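Local coordinates for protein putative cytochrome P450 YjiB (PDB 4RM4) that probably acts as a heme-dependent cytochrome P450 monooxygenase, using molecular oxygen to oxidise its substrates at a heme iron, at residues I82-D85 with P86-T90. Numbering follows the deposited sequence.
With HEM (protoporphyrin IX containing Fe), chain B.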
loop_
_atom_site.group_PDB
_atom_site.type_symbol
_atom_site.label_atom_id
_atom_site.label_comp_id
_atom_site.label_asym_id
_atom_site.label_seq_id
_atom_site.Cartn_x
_atom_site.Cartn_y
_atom_site.Cartn_z
ATOM N N ILE A 82 1.748 12.600 3.974
ATOM C CA ILE A 82 2.067 11.443 4.806
ATOM C C ILE A 82 3.144 11.789 5.827
ATOM O O ILE A 82 3.279 11.114 6.837
ATOM C CB ILE A 82 2.483 10.217 3.967
ATOM C CG1 ILE A 82 2.366 8.937 4.802
ATOM C CG2 ILE A 82 3.872 10.410 3.387
ATOM C CD1 ILE A 82 2.282 7.693 3.953
ATOM N N ASN A 83 3.897 12.852 5.560
ATOM C CA ASN A 83 4.944 13.292 6.490
ATOM C C ASN A 83 4.696 14.701 7.026
ATOM O O ASN A 83 5.631 15.452 7.309
ATOM C CB ASN A 83 6.331 13.178 5.847
ATOM C CG ASN A 83 6.730 11.729 5.568
ATOM O OD1 ASN A 83 6.642 10.863 6.444
ATOM N ND2 ASN A 83 7.144 11.458 4.341
ATOM N N MET A 84 3.429 15.060 7.136
ATOM C CA MET A 84 3.044 16.358 7.672
ATOM C C MET A 84 2.275 16.140 8.961
ATOM O O MET A 84 1.600 15.132 9.114
ATOM C CB MET A 84 2.118 17.079 6.704
ATOM C CG MET A 84 2.773 17.664 5.490
ATOM S SD MET A 84 1.503 18.492 4.517
ATOM C CE MET A 84 2.539 19.174 3.227
ATOM N N ASP A 85 2.359 17.106 9.873
ATOM C CA ASP A 85 1.554 17.085 11.072
ATOM C C ASP A 85 0.463 18.126 10.899
ATOM O O ASP A 85 0.508 18.918 9.967
ATOM C CB ASP A 85 2.409 17.446 12.299
ATOM C CG ASP A 85 3.337 16.322 12.729
ATOM O OD1 ASP A 85 4.358 16.613 13.389
ATOM O OD2 ASP A 85 3.050 15.152 12.422
ATOM N N PRO A 86 -0.542 18.109 11.767
ATOM C CA PRO A 86 -1.433 19.270 11.813
ATOM C C PRO A 86 -0.597 20.479 12.215
ATOM O O PRO A 86 0.418 20.299 12.886
ATOM C CB PRO A 86 -2.407 18.914 12.937
ATOM C CG PRO A 86 -2.361 17.403 13.014
ATOM C CD PRO A 86 -0.960 17.039 12.691
ATOM N N PRO A 87 -1.021 21.691 11.828
ATOM C CA PRO A 87 -2.245 21.928 11.055
ATOM C C PRO A 87 -2.063 21.806 9.534
ATOM O O PRO A 87 -3.063 21.747 8.825
ATOM C CB PRO A 87 -2.606 23.369 11.430
ATOM C CG PRO A 87 -1.285 24.017 11.676
ATOM C CD PRO A 87 -0.415 22.947 12.307
ATOM N N LYS A 88 -0.829 21.770 9.043
ATOM C CA LYS A 88 -0.595 21.686 7.599
ATOM C C LYS A 88 -1.313 20.476 7.012
ATOM O O LYS A 88 -1.916 20.555 5.944
ATOM C CB LYS A 88 0.903 21.586 7.289
ATOM C CG LYS A 88 1.619 22.918 7.175
ATOM C CD LYS A 88 1.355 23.565 5.829
ATOM C CE LYS A 88 1.890 22.713 4.686
ATOM N NZ LYS A 88 1.764 23.409 3.369
ATOM N N HIS A 89 -1.255 19.356 7.724
ATOM C CA HIS A 89 -1.843 18.118 7.222
ATOM C C HIS A 89 -3.354 18.226 7.089
ATOM O O HIS A 89 -3.937 17.765 6.111
ATOM C CB HIS A 89 -1.500 16.937 8.126
ATOM C CG HIS A 89 -2.249 15.686 7.781
ATOM N ND1 HIS A 89 -3.471 15.368 8.339
ATOM C CD2 HIS A 89 -1.951 14.674 6.930
ATOM C CE1 HIS A 89 -3.894 14.216 7.845
ATOM N NE2 HIS A 89 -2.996 13.779 6.977
ATOM N N THR A 90 -3.970 18.838 8.089
ATOM C CA THR A 90 -5.406 18.995 8.150
ATOM C C THR A 90 -5.913 19.684 6.900
ATOM O O THR A 90 -6.843 19.210 6.247
ATOM C CB THR A 90 -5.793 19.849 9.365
ATOM O OG1 THR A 90 -5.127 19.346 10.530
ATOM C CG2 THR A 90 -7.307 19.831 9.576
HETATM C CHA HEM B . -1.388 6.335 3.919
HETATM C CHB HEM B . -1.278 1.520 3.479
HETATM C CHC HEM B . -2.775 1.894 -1.146
HETATM C CHD HEM B . -2.399 6.717 -0.864
HETATM C C1A HEM B . -1.265 4.995 4.224
HETATM C C2A HEM B . -0.988 4.431 5.530
HETATM C C3A HEM B . -0.958 3.101 5.410
HETATM C C4A HEM B . -1.229 2.773 4.030
HETATM C CMA HEM B . -0.685 2.073 6.543
HETATM C CAA HEM B . -0.776 5.220 6.846
HETATM C CBA HEM B . 0.635 5.775 6.917
HETATM C CGA HEM B . 0.960 6.292 8.300
HETATM O O1A HEM B . 2.134 6.700 8.488
HETATM O O2A HEM B . 0.072 6.291 9.191
HETATM C C1B HEM B . -1.707 1.228 2.207
HETATM C C2B HEM B . -1.998 -0.105 1.712
HETATM C C3B HEM B . -2.390 0.004 0.435
HETATM C C4B HEM B . -2.392 1.402 0.077
HETATM C CMB HEM B . -1.849 -1.395 2.547
HETATM C CAB HEM B . -2.842 -1.093 -0.556
HETATM C CBB HEM B . -3.255 -2.281 -0.111
HETATM C C1C HEM B . -2.835 3.226 -1.458
HETATM C C2C HEM B . -3.298 3.792 -2.710
HETATM C C3C HEM B . -3.189 5.124 -2.615
HETATM C C4C HEM B . -2.662 5.440 -1.317
HETATM C CMC HEM B . -3.820 2.944 -3.889
HETATM C CAC HEM B . -3.523 6.230 -3.646
HETATM C CBC HEM B . -3.761 6.005 -4.942
HETATM C C1D HEM B . -2.069 7.060 0.427
HETATM C C2D HEM B . -1.836 8.408 0.862
HETATM C C3D HEM B . -1.521 8.303 2.359
HETATM C C4D HEM B . -1.601 6.890 2.674
HETATM C CMD HEM B . -1.905 9.676 -0.009
HETATM C CAD HEM B . -1.202 9.473 3.321
HETATM C CBD HEM B . -2.518 9.928 3.956
HETATM C CGD HEM B . -2.252 10.999 4.988
HETATM O O1D HEM B . -3.227 11.699 5.378
HETATM O O2D HEM B . -1.067 11.151 5.383
HETATM N NA HEM B . -1.397 3.946 3.334
HETATM N NB HEM B . -1.952 2.114 1.171
HETATM N NC HEM B . -2.448 4.259 -0.626
HETATM N ND HEM B . -1.934 6.207 1.508
HETATM FE FE HEM B . -2.077 4.138 1.404
HETATM O O HOH W 1 0.312 3.854 1.009
#
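Asp85 O accepts the backbone N-H of His89 at 2.9 Å, closing a turn that runs through the cis peptide bond between Pro86 and Pro87 into helix 88-96, the C helix of the cytochrome P450 fold. The N-H...O angle is 158°, yet the donor sits above the carbonyl plane, 41° out of it. The turn is a worked example of how local backbone geometry sets a side chain of the first helical turn against a heme propionate. Among the side chains, Met84 CB rests against His89 CB at 3.9 Å, and the Met84 chain, extended beyond CG, slants across the bent Lys88, Met84 CE lying 3.9 Å from Lys88 CE. The Asp85 carboxylate leads away from the turn and accepts hydrogen bonds from Ser67 OG and Ser68 N. With CG of His89 anti to the backbone N, the imidazole swings toward the cofactor, where NE2 donates to HEM O1D at 2.6 Å, nearly straight at 171°. Arg93, further along the same helix, also hydrogen-bonds the heme. Replacing His89 by an alanine would probably leave O1D without this N-H donor and open a gap beside Ile81 and Ile346. Ile82 lies along the heme margin, its CD1 3.9 Å from HEM CHA.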